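Local coordinates for protein Rna-directed RNA polymerase (Infectious pancreatic necrosis virus, PDB 3ZED) that probably copies the viral genome by adding ribonucleotides to a growing RNA chain, and is thought to occur both free and covalently attached to genomic RNA, at residues Q609-E614 against N658-G663; E605-I610 against T650-D655; I616-G621 against I669-P674; R148-A153 against R582-A587; D546-R551 against L627-K632. All coordinates share one frame; numbering follows the deposited sequence.

From the N terminus, contact 4 comes first: it closes the longest loop, bringing helix 143-156 against helix 580-588 far along the chain. Contact 5 starts at 546-551, before that loop has closed, and ends on helix 625-645, so it crosses contact 4 and also contacts 1, 2 and 3. Those three all leave from helix 604-621. Contacts 1 and 2 start from the same part of it, sharing Q609 and I610, and contact 2 closes first, at 650-655; contact 3 starts later, ends last and crosses both. Together, contacts 1, 2 and 3 wrap the region after helix 625-645 back onto this thumb helix, while contact 5 ties the 546-551 loop to helix 625-645.

Contact 1. Residues Q609-E614 against N658-G663; sequences QIVRYE and NMSEFG
V611 meets M659 and S660 where the loop after helix 650-654 runs past helix 604-621, and the contact across the gap is apolar. A single methyl does the touching: CG1 of V611 lies 3.8 Å from CB of S660, and the same CG1 is 4.3 Å from CB of M659. With chi1 at 169°, CG1 stands anti to the backbone nitrogen and faces the loop. M659 offers the root of its side chain here, while its thioether end leads off toward F652 and A604.

Hydrogen bonding is local to the loop. S660 points its CB at V611, but its OG turns back along its own loop and accepts a hydrogen bond from the backbone N of F662 at 3.2 Å, with an angle at the hydrogen of 160°. The backbone adds a second closure, G663 N to S660 O, at 3.2 Å. One residue therefore holds the bend with both its hydroxyl and its carbonyl.

Within each segment an aliphatic carbon lies over a neighbouring ring. CG of E661 sits 3.6 Å above the centre of the F662 ring, and CD of R612 lies over the rim of the Y613 ring. F662 goes on to pack against A615 and V619 of the same helix. The E661 carboxylate forms a salt bridge with R308 and a hydrogen bond with S586, whose OG the F662 ring also touches.

The loop is thus an ST turn on S660 combined with a type I beta turn from S660 to G663, set against a helix of the polymerase thumb.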
# COMPACT_ATOMS: atom_id res chain seq x y z
N GLN B 609 13.74 6.16 23.20
CA GLN B 609 13.06 7.05 24.14
C GLN B 609 13.22 8.51 23.73
O GLN B 609 12.23 9.26 23.74
CB GLN B 609 13.61 6.85 25.57
CG GLN B 609 13.20 5.51 26.20
CD GLN B 609 11.71 5.39 26.45
OE1 GLN B 609 11.07 6.26 27.06
NE2 GLN B 609 11.13 4.30 25.96
N ILE B 610 14.44 8.91 23.34
CA ILE B 610 14.73 10.26 22.86
C ILE B 610 14.02 10.48 21.51
O ILE B 610 13.39 11.52 21.31
CB ILE B 610 16.25 10.51 22.77
CG1 ILE B 610 16.91 10.43 24.17
CG2 ILE B 610 16.57 11.84 22.04
CD1 ILE B 610 18.38 10.09 24.19
N VAL B 611 14.14 9.50 20.58
CA VAL B 611 13.54 9.53 19.24
C VAL B 611 12.01 9.78 19.34
O VAL B 611 11.49 10.65 18.66
CB VAL B 611 13.89 8.24 18.43
CG1 VAL B 611 13.07 8.14 17.14
CG2 VAL B 611 15.39 8.19 18.10
N ARG B 612 11.31 9.03 20.20
CA ARG B 612 9.86 9.13 20.42
C ARG B 612 9.41 10.58 20.71
O ARG B 612 8.49 11.06 20.06
CB ARG B 612 9.45 8.20 21.57
CG ARG B 612 8.02 8.40 22.08
CD ARG B 612 7.90 7.99 23.53
NE ARG B 612 7.84 6.53 23.66
CZ ARG B 612 7.63 5.89 24.80
NH1 ARG B 612 7.45 6.58 25.92
NH2 ARG B 612 7.57 4.57 24.82
N TYR B 613 10.07 11.26 21.66
CA TYR B 613 9.74 12.63 22.03
C TYR B 613 10.20 13.65 20.98
O TYR B 613 9.50 14.63 20.78
CB TYR B 613 10.29 12.97 23.42
CG TYR B 613 9.60 12.15 24.48
CD1 TYR B 613 8.22 12.26 24.70
CD2 TYR B 613 10.30 11.18 25.20
CE1 TYR B 613 7.57 11.46 25.62
CE2 TYR B 613 9.65 10.36 26.13
CZ TYR B 613 8.28 10.50 26.33
OH TYR B 613 7.63 9.76 27.28
N GLU B 614 11.31 13.41 20.26
CA GLU B 614 11.75 14.31 19.21
C GLU B 614 10.86 14.21 17.97
O GLU B 614 10.51 15.25 17.40
CB GLU B 614 13.22 14.04 18.82
CG GLU B 614 14.26 14.40 19.87
CD GLU B 614 14.39 15.87 20.21
OE1 GLU B 614 13.54 16.40 20.96
OE2 GLU B 614 15.37 16.50 19.76
N ASN B 658 14.43 4.27 11.27
CA ASN B 658 14.04 2.86 11.47
C ASN B 658 13.39 2.61 12.85
O ASN B 658 12.65 1.64 13.00
CB ASN B 658 15.23 1.91 11.25
CG ASN B 658 16.57 2.49 11.64
OD1 ASN B 658 17.31 3.02 10.80
ND2 ASN B 658 16.87 2.47 12.93
N MET B 659 13.65 3.48 13.84
CA MET B 659 13.10 3.42 15.20
C MET B 659 11.76 4.16 15.36
O MET B 659 11.14 4.09 16.44
CB MET B 659 14.09 4.07 16.18
CG MET B 659 15.38 3.35 16.33
SD MET B 659 16.23 3.96 17.79
CE MET B 659 17.20 2.54 18.17
N SER B 660 11.32 4.90 14.33
CA SER B 660 10.12 5.71 14.49
C SER B 660 9.06 5.43 13.44
O SER B 660 9.39 5.14 12.31
CB SER B 660 10.50 7.20 14.46
OG SER B 660 9.38 8.05 14.63
N GLU B 661 7.78 5.55 13.82
CA GLU B 661 6.65 5.41 12.88
C GLU B 661 6.61 6.61 11.90
O GLU B 661 5.96 6.54 10.88
CB GLU B 661 5.32 5.28 13.64
CG GLU B 661 4.86 6.53 14.38
CD GLU B 661 3.48 6.38 15.00
OE1 GLU B 661 2.53 6.05 14.25
OE2 GLU B 661 3.34 6.60 16.22
N PHE B 662 7.30 7.71 12.26
CA PHE B 662 7.39 8.94 11.46
C PHE B 662 8.69 9.02 10.67
O PHE B 662 8.94 10.04 10.04
CB PHE B 662 7.24 10.18 12.39
CG PHE B 662 5.96 10.17 13.19
CD1 PHE B 662 4.71 10.15 12.55
CD2 PHE B 662 5.99 10.15 14.58
CE1 PHE B 662 3.53 10.13 13.29
CE2 PHE B 662 4.80 10.12 15.32
CZ PHE B 662 3.58 10.11 14.67
N GLY B 663 9.50 7.96 10.73
CA GLY B 663 10.80 7.85 10.06
C GLY B 663 10.78 7.96 8.55
O GLY B 663 11.68 8.60 7.96

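Contact 2. Residues E605-I610 against T650-D655; sequences EIAYQI and TGFLDD
A607 and F652 mark the point where two thumb-domain helices pack, the long helix 604-621 and the short helix 650-654. The local axes come within 9.4 Å of each other and cross at -42°. The touching side chains are all apolar, with no hydrogen bond between the two segments.

The closest backbones are at A607 and F652, where the alanine's lack of bulk allows CB of A607 to come within 3.7 Å of CB of F652. The phenyl ring swings off from this point: chi1 of -65° sets its CG anti to the carbonyl carbon, and the ring meets the A607 methyl obliquely, with its CD2 4.2 Å from CB of A607. The next residue, L653, leaves its helix at an angle, but its end comes nearer to the partner helix. CD2 of L653 lies 3.8 Å from O of A607, and this one methyl also touches CG2 of I610 at 3.9 Å. The I610 and L653 side chains cross at about a right angle, CG2 of the isoleucine being the branch that stands anti to its backbone nitrogen.

Helix 650-654 ends directly after this contact. D655 N still bonds to G651 O, but D655 itself has left helical angles.

Helix 625-645 covers one flank, with R639 against both I610 and L653. In the last turn of the short helix, L653 O takes a backbone hydrogen bond from L671 N, and D654 OD1 bonds to T670 OG1, so the loop before helix 677-683 runs alongside.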
# COMPACT_ATOMS: atom_id res chain seq x y z
N GLU B 605 17.36 1.08 23.19
CA GLU B 605 16.11 1.30 23.90
C GLU B 605 16.06 2.70 24.52
O GLU B 605 15.00 3.32 24.52
CB GLU B 605 15.88 0.22 24.97
CG GLU B 605 14.50 0.23 25.63
CD GLU B 605 13.28 0.26 24.72
OE1 GLU B 605 13.22 -0.54 23.75
OE2 GLU B 605 12.36 1.06 25.01
N ILE B 606 17.20 3.20 25.01
CA ILE B 606 17.26 4.54 25.60
C ILE B 606 17.34 5.59 24.46
O ILE B 606 16.88 6.72 24.65
CB ILE B 606 18.37 4.67 26.68
CG1 ILE B 606 18.31 6.03 27.45
CG2 ILE B 606 19.76 4.35 26.14
CD1 ILE B 606 16.88 6.44 28.06
N ALA B 607 17.88 5.20 23.29
CA ALA B 607 17.93 6.06 22.11
C ALA B 607 16.51 6.24 21.55
O ALA B 607 16.13 7.36 21.20
CB ALA B 607 18.86 5.47 21.06
N TYR B 608 15.72 5.12 21.52
CA TYR B 608 14.33 5.10 21.05
C TYR B 608 13.49 6.09 21.88
O TYR B 608 12.64 6.77 21.32
CB TYR B 608 13.72 3.67 21.11
CG TYR B 608 12.20 3.68 21.19
CD1 TYR B 608 11.43 3.82 20.04
CD2 TYR B 608 11.55 3.69 22.42
CE1 TYR B 608 10.05 3.93 20.11
CE2 TYR B 608 10.17 3.84 22.50
CZ TYR B 608 9.42 3.95 21.34
OH TYR B 608 8.06 4.08 21.44
N GLN B 609 13.74 6.16 23.20
CA GLN B 609 13.06 7.05 24.14
C GLN B 609 13.22 8.51 23.73
O GLN B 609 12.23 9.26 23.74
CB GLN B 609 13.61 6.85 25.57
CG GLN B 609 13.20 5.51 26.20
CD GLN B 609 11.71 5.39 26.45
OE1 GLN B 609 11.07 6.26 27.06
NE2 GLN B 609 11.13 4.30 25.96
N ILE B 610 14.44 8.91 23.34
CA ILE B 610 14.73 10.26 22.86
C ILE B 610 14.02 10.48 21.51
O ILE B 610 13.39 11.52 21.31
CB ILE B 610 16.25 10.51 22.77
CG1 ILE B 610 16.91 10.43 24.17
CG2 ILE B 610 16.57 11.84 22.04
CD1 ILE B 610 18.38 10.09 24.19
N THR B 650 24.80 8.08 19.37
CA THR B 650 24.93 8.99 18.22
C THR B 650 24.51 8.28 16.91
O THR B 650 23.73 8.86 16.15
CB THR B 650 26.35 9.58 18.15
OG1 THR B 650 26.59 10.27 19.38
CG2 THR B 650 26.55 10.54 16.99
N GLY B 651 24.98 7.05 16.69
CA GLY B 651 24.65 6.25 15.51
C GLY B 651 23.16 5.98 15.36
O GLY B 651 22.61 6.10 14.26
N PHE B 652 22.49 5.64 16.49
CA PHE B 652 21.06 5.40 16.56
C PHE B 652 20.27 6.68 16.33
O PHE B 652 19.29 6.65 15.60
CB PHE B 652 20.65 4.79 17.91
CG PHE B 652 21.21 3.41 18.19
CD1 PHE B 652 20.96 2.35 17.31
CD2 PHE B 652 21.92 3.16 19.35
CE1 PHE B 652 21.46 1.08 17.58
CE2 PHE B 652 22.41 1.88 19.62
CZ PHE B 652 22.18 0.85 18.74
N LEU B 653 20.71 7.82 16.93
CA LEU B 653 20.06 9.11 16.78
C LEU B 653 20.24 9.67 15.35
O LEU B 653 19.35 10.39 14.87
CB LEU B 653 20.51 10.12 17.83
CG LEU B 653 20.10 9.86 19.29
CD1 LEU B 653 20.64 10.95 20.21
CD2 LEU B 653 18.59 9.75 19.46
N ASP B 654 21.34 9.32 14.65
CA ASP B 654 21.56 9.72 13.26
C ASP B 654 20.66 8.88 12.36
O ASP B 654 20.00 9.41 11.45
CB ASP B 654 23.04 9.57 12.82
CG ASP B 654 24.06 10.51 13.47
OD1 ASP B 654 23.74 11.70 13.65
OD2 ASP B 654 25.21 10.06 13.70
N ASP B 655 20.59 7.56 12.62
CA ASP B 655 19.73 6.65 11.85
C ASP B 655 18.43 6.36 12.62
O ASP B 655 18.05 5.20 12.77
CB ASP B 655 20.50 5.36 11.49
CG ASP B 655 21.86 5.59 10.84
OD1 ASP B 655 21.95 6.44 9.93
OD2 ASP B 655 22.83 4.92 11.26

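Contact 3. Residues I616-G621 against I669-P674; sequences IRLVGG and ITLSEP
L618 does the work here from the helix side, and one of its methyls touches two partners. CD1 of L618 lies 3.7 Å from CD2 of L671 and 3.8 Å from CD1 of I669. The approaches differ: L618 and I669 reach toward each other tip to tip, whereas L671 passes L618 on a slant. I669 gets there with CG1 held between its backbone nitrogen and carbonyl carbon (chi1 72°), and CD1 carries on toward the helix.

L618 sits near the C-terminal end of helix 604-621, in the thumb domain, where the last turn widens to the pi type: G621 N bonds to I616 O at 3.0 Å, one residue further back than in an alpha helix. At G620, phi of 156° would jam a CB against the preceding carbonyl oxygen, so glycine suits the position.

Away from this apolar knot the two segments separate. R617 stops short of the loop, and its guanidinium serves E614 and E628 instead. On the outer side T670 is exposed; its OG1 receives a weak bond from the backbone N of S672 at 3.3 Å and also pairs with D654. P674 turns to R639 of helix 625-645.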
# COMPACT_ATOMS: atom_id res chain seq x y z
N ILE B 616 7.61 13.17 17.78
CA ILE B 616 6.29 13.73 18.05
C ILE B 616 6.35 15.30 17.93
O ILE B 616 5.42 15.92 17.41
CB ILE B 616 5.64 13.22 19.37
CG1 ILE B 616 4.11 13.39 19.34
CG2 ILE B 616 6.22 13.84 20.64
CD1 ILE B 616 3.32 12.33 18.50
N ARG B 617 7.48 15.91 18.33
CA ARG B 617 7.69 17.35 18.21
C ARG B 617 7.83 17.74 16.73
O ARG B 617 7.13 18.63 16.28
CB ARG B 617 8.93 17.79 18.99
CG ARG B 617 8.79 17.66 20.50
CD ARG B 617 10.14 17.85 21.20
NE ARG B 617 10.54 19.25 21.16
CZ ARG B 617 11.77 19.70 21.40
NH1 ARG B 617 12.75 18.84 21.67
NH2 ARG B 617 12.03 20.99 21.36
N LEU B 618 8.68 17.02 15.97
CA LEU B 618 8.97 17.24 14.55
C LEU B 618 7.76 17.23 13.64
O LEU B 618 7.65 18.08 12.75
CB LEU B 618 9.92 16.16 14.02
CG LEU B 618 11.40 16.33 14.20
CD1 LEU B 618 12.08 15.02 13.89
CD2 LEU B 618 11.93 17.37 13.27
N VAL B 619 6.89 16.23 13.81
CA VAL B 619 5.74 16.05 12.94
C VAL B 619 4.63 17.06 13.20
O VAL B 619 3.74 17.17 12.37
CB VAL B 619 5.21 14.59 12.96
CG1 VAL B 619 6.25 13.66 12.37
CG2 VAL B 619 4.78 14.16 14.37
N GLY B 620 4.69 17.80 14.30
CA GLY B 620 3.67 18.81 14.56
C GLY B 620 3.43 19.23 15.99
O GLY B 620 2.68 20.18 16.23
N GLY B 621 4.04 18.51 16.92
CA GLY B 621 3.90 18.80 18.35
C GLY B 621 4.57 20.11 18.70
O GLY B 621 4.14 20.80 19.63
N ILE B 669 17.55 13.74 8.01
CA ILE B 669 17.75 14.54 9.22
C ILE B 669 18.28 13.65 10.35
O ILE B 669 18.02 12.44 10.36
CB ILE B 669 16.51 15.36 9.66
CG1 ILE B 669 15.40 14.48 10.24
CG2 ILE B 669 15.98 16.24 8.54
CD1 ILE B 669 15.00 14.90 11.53
N THR B 670 19.05 14.25 11.27
CA THR B 670 19.63 13.55 12.41
C THR B 670 19.06 14.12 13.72
O THR B 670 18.84 15.33 13.82
CB THR B 670 21.17 13.59 12.37
OG1 THR B 670 21.67 13.04 13.59
CG2 THR B 670 21.74 15.00 12.19
N LEU B 671 18.85 13.24 14.71
CA LEU B 671 18.32 13.63 16.02
C LEU B 671 19.41 13.59 17.11
O LEU B 671 19.08 13.63 18.30
CB LEU B 671 17.12 12.74 16.41
CG LEU B 671 15.90 12.73 15.47
CD1 LEU B 671 14.73 11.97 16.09
CD2 LEU B 671 15.46 14.12 15.11
N SER B 672 20.71 13.55 16.71
CA SER B 672 21.85 13.52 17.64
C SER B 672 21.93 14.81 18.45
O SER B 672 22.28 14.78 19.63
CB SER B 672 23.16 13.26 16.90
OG SER B 672 23.43 14.25 15.93
N GLU B 673 21.55 15.95 17.82
CA GLU B 673 21.48 17.24 18.51
C GLU B 673 20.00 17.56 18.78
O GLU B 673 19.15 17.18 17.97
CB GLU B 673 22.18 18.36 17.73
CG GLU B 673 23.69 18.39 17.94
CD GLU B 673 24.18 18.50 19.38
OE1 GLU B 673 23.85 19.51 20.04
OE2 GLU B 673 24.90 17.58 19.83
N PRO B 674 19.65 18.19 19.93
CA PRO B 674 18.22 18.47 20.20
C PRO B 674 17.58 19.34 19.13
O PRO B 674 18.26 20.14 18.48
CB PRO B 674 18.25 19.22 21.54
CG PRO B 674 19.57 18.92 22.14
CD PRO B 674 20.52 18.70 21.01

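Contact 4. Residues R148-A153 against R582-A587; sequences RQVREA and RLIASA
The two helices cross at -58° with their local axes 8.8 Å apart, and the backbones come nearest at V150 with I584, 5.7 Å between the CA atoms. I584 fills the crossing. Its CG2 methyl, anti to the backbone nitrogen, presses on the backbone of the other helix: CG2 of I584 is 3.5 Å from O of Q149 and 3.8 Å from N of V150. The same methyl reaches CB of A153, one turn on, at 4.0 Å, so it rests on the surface made by Q149, V150 and A153. That carbonyl oxygen of Q149 is already the acceptor of the helical bond from A153 N.

This joins an N-terminal helix, 143-156, to helix 580-588, which belongs to the thumb range of a polymerase built on the right-hand plan. The other branch of I584 runs across the remaining side chains. Its CD1 meets CG2 of V150 at 3.8 Å, the two side chains passing obliquely, while CG1 of I584 lies 3.9 Å from OE1 of Q149.

Q149 crosses I584 at about a right angle. Its chain is extended beyond CG, which carries OE1 across CG1 and CD1 of the isoleucine, and OE1 also takes a weak hydrogen bond from N580 ND2. Behind V150 stands L131 of helix 125-137; on another side of helix 580-588, L583 packs against I616 and V619.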
# COMPACT_ATOMS: atom_id res chain seq x y z
N ARG B 148 -6.87 17.22 28.07
CA ARG B 148 -8.09 16.41 28.03
C ARG B 148 -8.06 15.39 26.89
O ARG B 148 -8.38 14.21 27.10
CB ARG B 148 -9.32 17.31 27.90
CG ARG B 148 -9.70 17.95 29.22
CD ARG B 148 -10.98 18.75 29.13
NE ARG B 148 -10.93 19.91 30.02
CZ ARG B 148 -10.83 21.17 29.60
NH1 ARG B 148 -10.79 21.44 28.30
NH2 ARG B 148 -10.78 22.16 30.48
N GLN B 149 -7.59 15.82 25.70
CA GLN B 149 -7.51 14.96 24.52
C GLN B 149 -6.55 13.80 24.73
O GLN B 149 -6.91 12.66 24.42
CB GLN B 149 -7.15 15.77 23.28
CG GLN B 149 -8.36 16.55 22.78
CD GLN B 149 -8.01 17.54 21.69
OE1 GLN B 149 -6.84 17.79 21.37
NE2 GLN B 149 -9.04 18.15 21.12
N VAL B 150 -5.35 14.07 25.28
CA VAL B 150 -4.36 13.03 25.55
C VAL B 150 -4.91 12.04 26.61
O VAL B 150 -4.82 10.83 26.41
CB VAL B 150 -2.99 13.61 25.98
CG1 VAL B 150 -2.04 12.49 26.41
CG2 VAL B 150 -2.37 14.41 24.84
N ARG B 151 -5.52 12.56 27.70
CA ARG B 151 -6.10 11.71 28.75
C ARG B 151 -7.24 10.85 28.21
O ARG B 151 -7.31 9.67 28.56
CB ARG B 151 -6.58 12.53 29.95
CG ARG B 151 -6.60 11.69 31.22
CD ARG B 151 -6.93 12.50 32.45
NE ARG B 151 -8.37 12.61 32.60
CZ ARG B 151 -9.10 11.92 33.46
NH1 ARG B 151 -8.51 11.08 34.30
NH2 ARG B 151 -10.41 12.08 33.51
N GLU B 152 -8.15 11.44 27.39
CA GLU B 152 -9.27 10.73 26.76
C GLU B 152 -8.74 9.64 25.79
O GLU B 152 -9.28 8.54 25.79
CB GLU B 152 -10.22 11.71 26.05
CG GLU B 152 -11.35 11.07 25.25
CD GLU B 152 -12.59 10.50 25.94
OE1 GLU B 152 -12.54 10.25 27.17
OE2 GLU B 152 -13.58 10.22 25.22
N ALA B 153 -7.66 9.93 25.03
CA ALA B 153 -7.06 8.93 24.12
C ALA B 153 -6.49 7.74 24.93
O ALA B 153 -6.72 6.59 24.56
CB ALA B 153 -5.98 9.56 23.25
N ARG B 582 -4.46 12.26 14.96
CA ARG B 582 -3.32 11.35 14.77
C ARG B 582 -2.17 11.70 15.73
O ARG B 582 -1.56 10.81 16.31
CB ARG B 582 -2.81 11.43 13.32
CG ARG B 582 -3.80 10.92 12.31
CD ARG B 582 -3.15 10.85 10.95
NE ARG B 582 -4.15 10.59 9.93
CZ ARG B 582 -3.99 9.74 8.92
NH1 ARG B 582 -2.86 9.07 8.79
NH2 ARG B 582 -4.97 9.57 8.03
N LEU B 583 -1.89 13.01 15.89
CA LEU B 583 -0.84 13.50 16.79
C LEU B 583 -1.13 13.07 18.23
O LEU B 583 -0.26 12.50 18.88
CB LEU B 583 -0.75 15.04 16.69
CG LEU B 583 0.38 15.75 17.46
CD1 LEU B 583 1.76 15.47 16.82
CD2 LEU B 583 0.14 17.25 17.49
N ILE B 584 -2.36 13.30 18.71
CA ILE B 584 -2.80 12.95 20.06
C ILE B 584 -2.76 11.42 20.27
O ILE B 584 -2.20 10.98 21.27
CB ILE B 584 -4.19 13.55 20.36
CG1 ILE B 584 -4.17 15.10 20.32
CG2 ILE B 584 -4.83 13.03 21.66
CD1 ILE B 584 -3.36 15.88 21.43
N ALA B 585 -3.29 10.63 19.32
CA ALA B 585 -3.29 9.16 19.44
C ALA B 585 -1.86 8.62 19.58
O ALA B 585 -1.60 7.77 20.43
CB ALA B 585 -3.98 8.52 18.24
N SER B 586 -0.94 9.16 18.78
CA SER B 586 0.47 8.77 18.77
C SER B 586 1.20 9.21 20.07
O SER B 586 2.02 8.44 20.60
CB SER B 586 1.17 9.33 17.53
OG SER B 586 2.47 8.79 17.42
N ALA B 587 0.83 10.38 20.63
CA ALA B 587 1.36 10.85 21.92
C ALA B 587 0.86 9.99 23.07
O ALA B 587 1.62 9.69 23.99
CB ALA B 587 0.97 12.31 22.16

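Contact 5. Residues D546-R551 against L627-K632; sequences DLPPIR and LETAAK
E628 meets P548 with its aliphatic carbons and saves its carboxylate for polar partners. Starting at the root, CB of E628 lies 3.9 Å from CB of P548. The next atom makes the closest touch: CG of E628 is 3.7 Å from CD of P548 and equally near the ring's CG, the two side chains crossing at a slant. There the chain bends, chi2 being 54°, and the carboxylate turns along the helix surface. OE2 of E628 accepts a hydrogen bond from a water at 2.8 Å, and that water donates its other hydrogen to O of D546, also at 2.8 Å. The same OE2 forms a salt bridge with R617 and a hydrogen bond with Y540. Three partners on one oxygen of a buried residue would probably favour the charged form.

P548 and P549 have polyproline-like backbone angles, so L547 to P549 pass as an extended, irregular strap over helix 625-645 at the outer side of the thumb.

K632, one turn further on, takes the opposite shape. Its chain is straight out to the amine, and NZ of K632 makes a weak hydrogen bond of 3.3 Å to O of D546. That carbonyl therefore has both the lysine and the bridging water. The D546 carboxylate looks elsewhere: its OD1 bonds to N of N677, and OD2 of D546 stays 5.8 Å from NZ of K632.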
# COMPACT_ATOMS: atom_id res chain seq x y z
N ASP B 546 13.23 29.27 19.67
CA ASP B 546 13.03 27.83 19.89
C ASP B 546 11.89 27.54 20.86
O ASP B 546 12.03 26.73 21.78
CB ASP B 546 14.33 27.19 20.39
CG ASP B 546 15.46 27.22 19.38
OD1 ASP B 546 15.17 27.26 18.18
OD2 ASP B 546 16.64 27.19 19.81
N LEU B 547 10.73 28.16 20.62
CA LEU B 547 9.58 28.05 21.50
C LEU B 547 8.31 27.88 20.74
O LEU B 547 8.17 28.46 19.65
CB LEU B 547 9.48 29.31 22.41
CG LEU B 547 10.58 29.48 23.46
CD1 LEU B 547 10.74 30.92 23.87
CD2 LEU B 547 10.39 28.53 24.63
N PRO B 548 7.33 27.12 21.28
CA PRO B 548 6.04 27.01 20.59
C PRO B 548 5.31 28.35 20.66
O PRO B 548 5.60 29.12 21.57
CB PRO B 548 5.31 25.92 21.38
CG PRO B 548 5.87 26.06 22.79
CD PRO B 548 7.32 26.37 22.57
N PRO B 549 4.35 28.68 19.77
CA PRO B 549 3.61 29.94 19.96
C PRO B 549 2.72 29.82 21.20
O PRO B 549 2.30 28.71 21.56
CB PRO B 549 2.78 30.04 18.68
CG PRO B 549 2.54 28.61 18.27
CD PRO B 549 3.81 27.89 18.64
N ILE B 550 2.43 30.93 21.87
CA ILE B 550 1.53 30.93 23.04
C ILE B 550 0.13 30.60 22.52
O ILE B 550 -0.54 29.73 23.07
CB ILE B 550 1.61 32.27 23.82
CG1 ILE B 550 3.04 32.44 24.40
CG2 ILE B 550 0.53 32.31 24.93
CD1 ILE B 550 3.51 33.81 24.61
N ARG B 551 -0.24 31.22 21.40
CA ARG B 551 -1.52 31.00 20.72
C ARG B 551 -1.27 30.59 19.25
O ARG B 551 -1.00 31.45 18.40
CB ARG B 551 -2.40 32.27 20.83
CG ARG B 551 -3.87 32.05 20.49
CD ARG B 551 -4.63 33.37 20.53
NE ARG B 551 -4.61 34.00 21.85
CZ ARG B 551 -5.54 33.82 22.79
NH1 ARG B 551 -6.57 33.01 22.56
NH2 ARG B 551 -5.44 34.44 23.96
N LEU B 627 2.02 20.45 24.58
CA LEU B 627 2.66 19.23 24.13
C LEU B 627 4.17 19.43 23.92
O LEU B 627 4.94 18.58 24.35
CB LEU B 627 1.99 18.68 22.84
CG LEU B 627 2.55 17.37 22.25
CD1 LEU B 627 2.47 16.22 23.27
CD2 LEU B 627 1.81 16.99 20.97
N GLU B 628 4.55 20.55 23.28
CA GLU B 628 5.93 20.90 23.01
C GLU B 628 6.70 21.17 24.32
O GLU B 628 7.82 20.70 24.44
CB GLU B 628 6.00 22.11 22.04
CG GLU B 628 7.37 22.77 21.88
CD GLU B 628 8.54 21.89 21.49
OE1 GLU B 628 8.33 20.84 20.83
OE2 GLU B 628 9.69 22.29 21.78
N THR B 629 6.10 21.87 25.31
CA THR B 629 6.77 22.13 26.58
C THR B 629 7.06 20.80 27.31
O THR B 629 8.20 20.59 27.73
CB THR B 629 5.95 23.09 27.46
OG1 THR B 629 5.47 24.18 26.66
CG2 THR B 629 6.76 23.64 28.63
N ALA B 630 6.04 19.89 27.40
CA ALA B 630 6.16 18.57 28.03
C ALA B 630 7.12 17.64 27.26
O ALA B 630 7.99 17.05 27.90
CB ALA B 630 4.81 17.92 28.17
N ALA B 631 6.98 17.51 25.91
CA ALA B 631 7.86 16.65 25.09
C ALA B 631 9.32 17.14 25.10
O ALA B 631 10.22 16.30 25.19
CB ALA B 631 7.35 16.54 23.66
N LYS B 632 9.57 18.47 25.01
CA LYS B 632 10.93 19.05 25.05
C LYS B 632 11.59 18.64 26.37
O LYS B 632 12.72 18.16 26.37
CB LYS B 632 10.92 20.58 24.89
CG LYS B 632 12.30 21.24 24.91
CD LYS B 632 12.22 22.77 24.78
CE LYS B 632 13.56 23.37 24.39
NZ LYS B 632 13.51 24.85 24.10
O HOH W 1 10.37 24.76 22.88